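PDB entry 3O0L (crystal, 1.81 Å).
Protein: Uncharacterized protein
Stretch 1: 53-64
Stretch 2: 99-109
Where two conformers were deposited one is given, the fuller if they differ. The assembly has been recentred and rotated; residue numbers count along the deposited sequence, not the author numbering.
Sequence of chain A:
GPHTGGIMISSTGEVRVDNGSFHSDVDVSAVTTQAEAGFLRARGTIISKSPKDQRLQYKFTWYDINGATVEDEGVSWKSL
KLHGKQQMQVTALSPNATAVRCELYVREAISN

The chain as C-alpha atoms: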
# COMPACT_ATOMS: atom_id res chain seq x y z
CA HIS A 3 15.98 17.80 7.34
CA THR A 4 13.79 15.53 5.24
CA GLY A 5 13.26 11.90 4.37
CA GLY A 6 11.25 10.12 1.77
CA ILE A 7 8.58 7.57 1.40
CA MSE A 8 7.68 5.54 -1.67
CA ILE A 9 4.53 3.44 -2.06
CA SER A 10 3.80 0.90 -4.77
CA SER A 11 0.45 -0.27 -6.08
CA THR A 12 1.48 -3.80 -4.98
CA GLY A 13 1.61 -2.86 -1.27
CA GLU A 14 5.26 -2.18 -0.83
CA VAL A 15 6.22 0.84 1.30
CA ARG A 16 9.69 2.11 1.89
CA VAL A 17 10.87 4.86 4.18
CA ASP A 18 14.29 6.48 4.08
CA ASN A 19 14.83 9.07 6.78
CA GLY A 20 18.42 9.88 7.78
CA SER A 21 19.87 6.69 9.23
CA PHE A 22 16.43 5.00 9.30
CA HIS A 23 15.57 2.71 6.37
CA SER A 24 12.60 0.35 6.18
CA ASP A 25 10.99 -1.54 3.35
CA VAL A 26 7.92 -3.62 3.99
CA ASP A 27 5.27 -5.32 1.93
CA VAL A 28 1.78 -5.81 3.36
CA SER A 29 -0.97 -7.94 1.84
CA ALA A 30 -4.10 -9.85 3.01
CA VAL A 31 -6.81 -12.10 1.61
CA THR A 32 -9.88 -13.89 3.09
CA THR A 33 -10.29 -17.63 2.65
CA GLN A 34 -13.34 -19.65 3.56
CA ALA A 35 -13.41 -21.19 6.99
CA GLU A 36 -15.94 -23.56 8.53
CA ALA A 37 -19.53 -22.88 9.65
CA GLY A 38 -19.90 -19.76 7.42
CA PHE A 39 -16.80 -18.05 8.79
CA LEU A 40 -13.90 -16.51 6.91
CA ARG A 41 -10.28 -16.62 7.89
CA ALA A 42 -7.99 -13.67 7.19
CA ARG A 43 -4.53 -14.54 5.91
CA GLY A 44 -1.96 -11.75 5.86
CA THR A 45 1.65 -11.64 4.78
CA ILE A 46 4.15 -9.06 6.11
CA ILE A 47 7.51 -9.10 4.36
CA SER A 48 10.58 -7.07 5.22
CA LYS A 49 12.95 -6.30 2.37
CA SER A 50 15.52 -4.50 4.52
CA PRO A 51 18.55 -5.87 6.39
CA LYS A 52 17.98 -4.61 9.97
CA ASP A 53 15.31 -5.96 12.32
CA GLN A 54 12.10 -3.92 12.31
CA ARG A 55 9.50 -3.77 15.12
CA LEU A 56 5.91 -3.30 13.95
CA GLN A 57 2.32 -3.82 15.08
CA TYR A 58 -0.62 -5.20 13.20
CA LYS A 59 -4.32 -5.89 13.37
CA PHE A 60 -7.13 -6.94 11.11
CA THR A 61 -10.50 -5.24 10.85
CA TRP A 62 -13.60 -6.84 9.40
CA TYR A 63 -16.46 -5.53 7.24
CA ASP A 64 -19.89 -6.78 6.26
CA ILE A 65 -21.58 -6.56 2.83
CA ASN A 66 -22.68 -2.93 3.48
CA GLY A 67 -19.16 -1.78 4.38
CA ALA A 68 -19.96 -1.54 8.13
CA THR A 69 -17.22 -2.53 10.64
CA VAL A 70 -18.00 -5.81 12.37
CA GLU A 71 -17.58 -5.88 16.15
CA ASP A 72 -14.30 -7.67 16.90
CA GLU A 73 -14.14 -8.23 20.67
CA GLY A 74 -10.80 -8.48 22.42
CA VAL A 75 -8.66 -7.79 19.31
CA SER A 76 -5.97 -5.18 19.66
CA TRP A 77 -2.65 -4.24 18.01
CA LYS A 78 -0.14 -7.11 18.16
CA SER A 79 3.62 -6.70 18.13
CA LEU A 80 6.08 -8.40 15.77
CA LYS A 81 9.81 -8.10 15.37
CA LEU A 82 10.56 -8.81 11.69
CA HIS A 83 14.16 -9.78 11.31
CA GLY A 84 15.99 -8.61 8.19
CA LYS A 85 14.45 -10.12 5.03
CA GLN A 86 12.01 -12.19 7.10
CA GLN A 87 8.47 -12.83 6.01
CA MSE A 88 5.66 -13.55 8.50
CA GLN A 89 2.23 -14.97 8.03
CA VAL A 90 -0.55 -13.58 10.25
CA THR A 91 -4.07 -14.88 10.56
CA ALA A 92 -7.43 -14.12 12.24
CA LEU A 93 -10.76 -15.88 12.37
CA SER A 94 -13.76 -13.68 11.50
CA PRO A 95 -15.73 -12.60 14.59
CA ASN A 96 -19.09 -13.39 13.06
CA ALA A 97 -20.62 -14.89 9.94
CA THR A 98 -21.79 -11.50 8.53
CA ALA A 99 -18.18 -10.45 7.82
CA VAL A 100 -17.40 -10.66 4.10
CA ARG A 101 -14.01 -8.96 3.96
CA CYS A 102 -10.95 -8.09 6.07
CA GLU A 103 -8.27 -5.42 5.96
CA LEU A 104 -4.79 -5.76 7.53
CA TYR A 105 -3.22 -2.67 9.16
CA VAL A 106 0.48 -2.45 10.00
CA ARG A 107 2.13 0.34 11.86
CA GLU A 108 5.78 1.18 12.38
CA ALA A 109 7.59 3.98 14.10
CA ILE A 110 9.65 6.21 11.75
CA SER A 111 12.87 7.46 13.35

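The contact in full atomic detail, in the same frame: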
# COMPACT_ATOMS: atom_id res chain seq x y z
N ASP A 53 16.56 -5.60 11.66
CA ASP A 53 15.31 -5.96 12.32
C ASP A 53 14.40 -4.73 12.41
O ASP A 53 14.88 -3.60 12.62
CB ASP A 53 15.55 -6.46 13.74
CG ASP A 53 16.20 -7.83 13.78
OD1 ASP A 53 16.63 -8.33 12.72
OD2 ASP A 53 16.30 -8.39 14.89
N GLN A 54 13.12 -4.97 12.28
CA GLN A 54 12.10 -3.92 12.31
C GLN A 54 10.98 -4.37 13.25
O GLN A 54 10.41 -5.42 13.01
CB GLN A 54 11.56 -3.71 10.88
CG GLN A 54 10.27 -2.89 10.69
CD GLN A 54 10.29 -1.49 11.33
OE1 GLN A 54 10.66 -1.33 12.49
NE2 GLN A 54 9.88 -0.49 10.57
N ARG A 55 10.67 -3.57 14.28
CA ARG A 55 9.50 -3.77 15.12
C ARG A 55 8.26 -3.14 14.42
O ARG A 55 8.34 -2.02 13.88
CB ARG A 55 9.72 -3.15 16.51
CG ARG A 55 10.98 -3.64 17.25
CD ARG A 55 10.84 -3.52 18.79
NE ARG A 55 12.06 -3.92 19.51
CZ ARG A 55 12.18 -5.07 20.18
NH1 ARG A 55 11.15 -5.91 20.23
NH2 ARG A 55 13.30 -5.38 20.80
N LEU A 56 7.16 -3.87 14.42
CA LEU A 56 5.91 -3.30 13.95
C LEU A 56 4.73 -3.89 14.73
O LEU A 56 4.90 -4.74 15.60
CB LEU A 56 5.77 -3.47 12.44
CG LEU A 56 5.98 -4.85 11.82
CD1 LEU A 56 4.77 -5.70 12.04
CD2 LEU A 56 6.23 -4.66 10.33
N GLN A 57 3.56 -3.33 14.48
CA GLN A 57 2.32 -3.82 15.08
C GLN A 57 1.31 -3.99 13.99
O GLN A 57 1.35 -3.28 12.97
CB GLN A 57 1.77 -2.81 16.06
CG GLN A 57 2.69 -2.53 17.21
CD GLN A 57 1.92 -1.81 18.27
OE1 GLN A 57 1.43 -0.70 18.04
NE2 GLN A 57 1.72 -2.47 19.40
N TYR A 58 0.41 -4.96 14.18
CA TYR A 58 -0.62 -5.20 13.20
C TYR A 58 -1.95 -5.54 13.82
O TYR A 58 -2.02 -5.97 14.98
CB TYR A 58 -0.21 -6.33 12.24
CG TYR A 58 -0.34 -7.72 12.86
CD1 TYR A 58 0.71 -8.26 13.64
CD2 TYR A 58 -1.50 -8.47 12.68
CE1 TYR A 58 0.57 -9.52 14.24
CE2 TYR A 58 -1.65 -9.69 13.27
CZ TYR A 58 -0.60 -10.23 14.04
OH TYR A 58 -0.74 -11.48 14.58
N LYS A 59 -3.00 -5.35 13.03
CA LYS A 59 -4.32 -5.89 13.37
C LYS A 59 -5.20 -5.92 12.16
O LYS A 59 -5.02 -5.14 11.22
CB LYS A 59 -5.02 -5.12 14.49
CG LYS A 59 -5.66 -3.83 14.16
CD LYS A 59 -6.62 -3.51 15.29
CE LYS A 59 -7.07 -2.09 15.28
NZ LYS A 59 -7.60 -1.70 16.63
N PHE A 60 -6.12 -6.87 12.16
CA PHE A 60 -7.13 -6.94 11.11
C PHE A 60 -8.38 -6.24 11.58
O PHE A 60 -8.69 -6.23 12.77
CB PHE A 60 -7.52 -8.38 10.80
CG PHE A 60 -6.45 -9.21 10.14
CD1 PHE A 60 -6.32 -9.24 8.76
CD2 PHE A 60 -5.62 -10.01 10.89
CE1 PHE A 60 -5.38 -10.00 8.16
CE2 PHE A 60 -4.66 -10.79 10.27
CZ PHE A 60 -4.54 -10.79 8.91
N THR A 61 -9.14 -5.73 10.61
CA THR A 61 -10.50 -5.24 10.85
C THR A 61 -11.40 -5.96 9.83
O THR A 61 -10.93 -6.42 8.77
CB THR A 61 -10.62 -3.73 10.67
OG1 THR A 61 -10.15 -3.39 9.38
CG2 THR A 61 -9.73 -2.98 11.69
N TRP A 62 -12.67 -6.06 10.17
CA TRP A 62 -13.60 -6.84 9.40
C TRP A 62 -14.80 -5.98 8.99
O TRP A 62 -15.27 -5.13 9.76
CB TRP A 62 -14.07 -7.97 10.28
CG TRP A 62 -13.02 -8.94 10.59
CD1 TRP A 62 -12.17 -8.93 11.64
CD2 TRP A 62 -12.66 -10.07 9.80
NE1 TRP A 62 -11.30 -10.00 11.58
CE2 TRP A 62 -11.60 -10.73 10.47
CE3 TRP A 62 -13.17 -10.64 8.63
CZ2 TRP A 62 -11.02 -11.90 9.97
CZ3 TRP A 62 -12.57 -11.79 8.13
CH2 TRP A 62 -11.52 -12.40 8.81
N TYR A 63 -15.33 -6.26 7.80
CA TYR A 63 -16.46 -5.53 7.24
C TYR A 63 -17.52 -6.47 6.69
O TYR A 63 -17.22 -7.57 6.22
CB TYR A 63 -15.99 -4.59 6.12
CG TYR A 63 -14.89 -3.70 6.57
CD1 TYR A 63 -15.17 -2.47 7.19
CD2 TYR A 63 -13.58 -4.09 6.47
CE1 TYR A 63 -14.14 -1.66 7.65
CE2 TYR A 63 -12.56 -3.29 6.92
CZ TYR A 63 -12.84 -2.09 7.50
OH TYR A 63 -11.79 -1.33 7.95
N ASP A 64 -18.75 -6.02 6.75
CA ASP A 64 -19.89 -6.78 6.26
C ASP A 64 -20.18 -6.33 4.83
O ASP A 64 -19.42 -5.53 4.28
CB ASP A 64 -21.12 -6.60 7.18
CG ASP A 64 -21.74 -5.19 7.11
OD1 ASP A 64 -21.36 -4.36 6.25
OD2 ASP A 64 -22.64 -4.94 7.94
N ALA A 99 -19.37 -11.06 8.39
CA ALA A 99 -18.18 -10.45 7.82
C ALA A 99 -17.92 -11.03 6.45
O ALA A 99 -17.98 -12.26 6.26
CB ALA A 99 -16.98 -10.66 8.72
N VAL A 100 -17.69 -10.17 5.46
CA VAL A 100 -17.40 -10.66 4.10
C VAL A 100 -15.99 -10.35 3.67
O VAL A 100 -15.53 -10.86 2.68
CB VAL A 100 -18.39 -10.09 3.06
CG1 VAL A 100 -19.86 -10.49 3.44
CG2 VAL A 100 -18.24 -8.57 2.94
N ARG A 101 -15.28 -9.53 4.43
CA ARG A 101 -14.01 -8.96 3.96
C ARG A 101 -13.17 -8.50 5.15
O ARG A 101 -13.72 -8.07 6.14
CB ARG A 101 -14.40 -7.76 3.08
CG ARG A 101 -13.35 -6.94 2.48
CD ARG A 101 -13.98 -5.89 1.52
NE ARG A 101 -14.74 -4.76 2.10
CZ ARG A 101 -14.21 -3.67 2.68
NH1 ARG A 101 -12.90 -3.56 2.88
NH2 ARG A 101 -15.02 -2.70 3.10
N CYS A 102 -11.85 -8.64 5.07
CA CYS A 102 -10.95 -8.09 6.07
C CYS A 102 -10.00 -7.11 5.45
O CYS A 102 -9.86 -7.05 4.21
CB CYS A 102 -10.09 -9.17 6.73
SG CYS A 102 -8.65 -9.77 5.71
N GLU A 103 -9.36 -6.33 6.33
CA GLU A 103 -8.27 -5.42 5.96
C GLU A 103 -7.19 -5.58 7.03
O GLU A 103 -7.50 -5.66 8.23
CB GLU A 103 -8.76 -3.97 5.89
CG GLU A 103 -9.80 -3.69 4.80
CD GLU A 103 -10.41 -2.28 4.87
OE1 GLU A 103 -10.11 -1.52 5.83
OE2 GLU A 103 -11.20 -1.93 3.96
N LEU A 104 -5.93 -5.67 6.61
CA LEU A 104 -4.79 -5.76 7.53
C LEU A 104 -4.18 -4.38 7.64
O LEU A 104 -3.91 -3.76 6.61
CB LEU A 104 -3.75 -6.75 7.00
CG LEU A 104 -2.43 -6.92 7.75
CD1 LEU A 104 -2.70 -7.33 9.22
CD2 LEU A 104 -1.53 -7.93 7.06
N TYR A 105 -3.96 -3.91 8.87
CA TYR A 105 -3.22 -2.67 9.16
C TYR A 105 -1.91 -2.98 9.85
O TYR A 105 -1.88 -3.83 10.73
CB TYR A 105 -4.03 -1.75 10.06
CG TYR A 105 -5.27 -1.25 9.39
CD1 TYR A 105 -6.45 -1.98 9.38
CD2 TYR A 105 -5.23 -0.06 8.66
CE1 TYR A 105 -7.55 -1.52 8.71
CE2 TYR A 105 -6.33 0.41 7.99
CZ TYR A 105 -7.48 -0.30 8.03
OH TYR A 105 -8.53 0.21 7.35
N VAL A 106 -0.84 -2.30 9.44
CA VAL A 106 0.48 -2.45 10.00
C VAL A 106 0.99 -1.08 10.33
O VAL A 106 0.88 -0.14 9.51
CB VAL A 106 1.45 -3.14 9.02
CG1 VAL A 106 2.88 -3.08 9.50
CG2 VAL A 106 1.01 -4.61 8.75
N ARG A 107 1.55 -0.93 11.53
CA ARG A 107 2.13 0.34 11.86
C ARG A 107 3.56 0.17 12.33
O ARG A 107 3.93 -0.86 12.87
CB ARG A 107 1.23 1.14 12.77
CG ARG A 107 1.10 0.67 14.11
CD ARG A 107 -0.01 1.47 14.82
NE ARG A 107 -0.01 1.09 16.21
CZ ARG A 107 -0.91 1.48 17.12
NH1 ARG A 107 -1.93 2.30 16.83
NH2 ARG A 107 -0.77 1.03 18.35
N GLU A 108 4.38 1.17 12.01
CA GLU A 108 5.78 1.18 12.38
C GLU A 108 6.16 2.59 12.76
O GLU A 108 5.56 3.55 12.29
CB GLU A 108 6.67 0.67 11.24
CG GLU A 108 6.44 1.42 9.94
CD GLU A 108 7.49 1.10 8.86
OE1 GLU A 108 8.60 1.71 8.90
OE2 GLU A 108 7.17 0.28 7.96
N ALA A 109 7.10 2.70 13.67
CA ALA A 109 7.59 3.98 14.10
C ALA A 109 8.65 4.37 13.08
O ALA A 109 9.44 3.53 12.68
CB ALA A 109 8.18 3.88 15.53
O HOH W 1 -17.48 -5.03 2.18

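Neighbouring antiparallel strands illustrate a general rule of sheet architecture: the backbone fixes the spacing, and the side chains of each face must then fit one another in whatever space remains. In 3O0L the strand through Gln57 to Tyr63 lies beside the one through Arg101 to Arg107, their directions 155° apart. Gln57, Lys59, Thr61 and Tyr63 face Arg107, Tyr105, Glu103 and Arg101 in hydrogen-bonded pairs; Lys59 N reaches Tyr105 O at 3.0 Å and Tyr105 N returns to Lys59 O at 2.9 Å. Between them sit the narrower pairs, such as Tyr58 with Val106, whose CA atoms are 4.4 Å apart. Here CA-H groups approach carbonyls, as Tyr58 CA does Tyr105 O at 3.1 Å. The ladder loosens at its end: Tyr63 O takes a hydrogen bond from Val100 N at 2.7 Å and only a weak one from Arg101 N at 3.3 Å.

The face carrying Tyr58, Phe60, Trp62, Cys102, Leu104 and Val106 is buried, and shape dominates there. Two of the large rings, Phe60 and Trp62, take a partner over one face. The Phe60 ring leans toward the partner strand, and Leu104 CD1 sits over its face, 3.9 Å from the Phe60 ring centroid; that same methyl meets Tyr58 CD2 at 3.8 Å, one methyl touching two rings. Cys102 packs against the indole: its CB lies over the six-membered ring of Trp62, 3.9 Å from Trp62 CZ3, while its SG touches Phe60 CD1 at 3.9 Å. Ala99 CB also packs against the indole, 3.8 Å from Trp62 CE3. Towards the other end, Leu56 CD2 packs on Val106 CG1 at 3.8 Å.

The opposite face is more open, and polar groups organise its packing. The Arg101 guanidinium lies flat on Tyr63, planes 2° apart and centres 4.4 Å apart, a cationic plate on an electron-rich ring. Arg101 NH1 also forms a salt bridge to Glu103 OE2 at 2.6 Å, and a water joins Arg101 NE to Asp64 O. The phenol of Tyr63 reaches across the strands, its OH making a weak hydrogen bond to Glu103 OE1 at 2.7 Å and accepting one from Thr61 OG1 at 3.0 Å. The Tyr105 ring comes alongside Thr61, edge first, with Tyr105 CE1 3.3 Å from Thr61 OG1. Farther along, the Arg107 guanidinium presents its edge to Gln57: Arg107 NE and NH2 both donate to Gln57 OE1, at 2.9 and 2.8 Å, a forked clasp over the backbone pair.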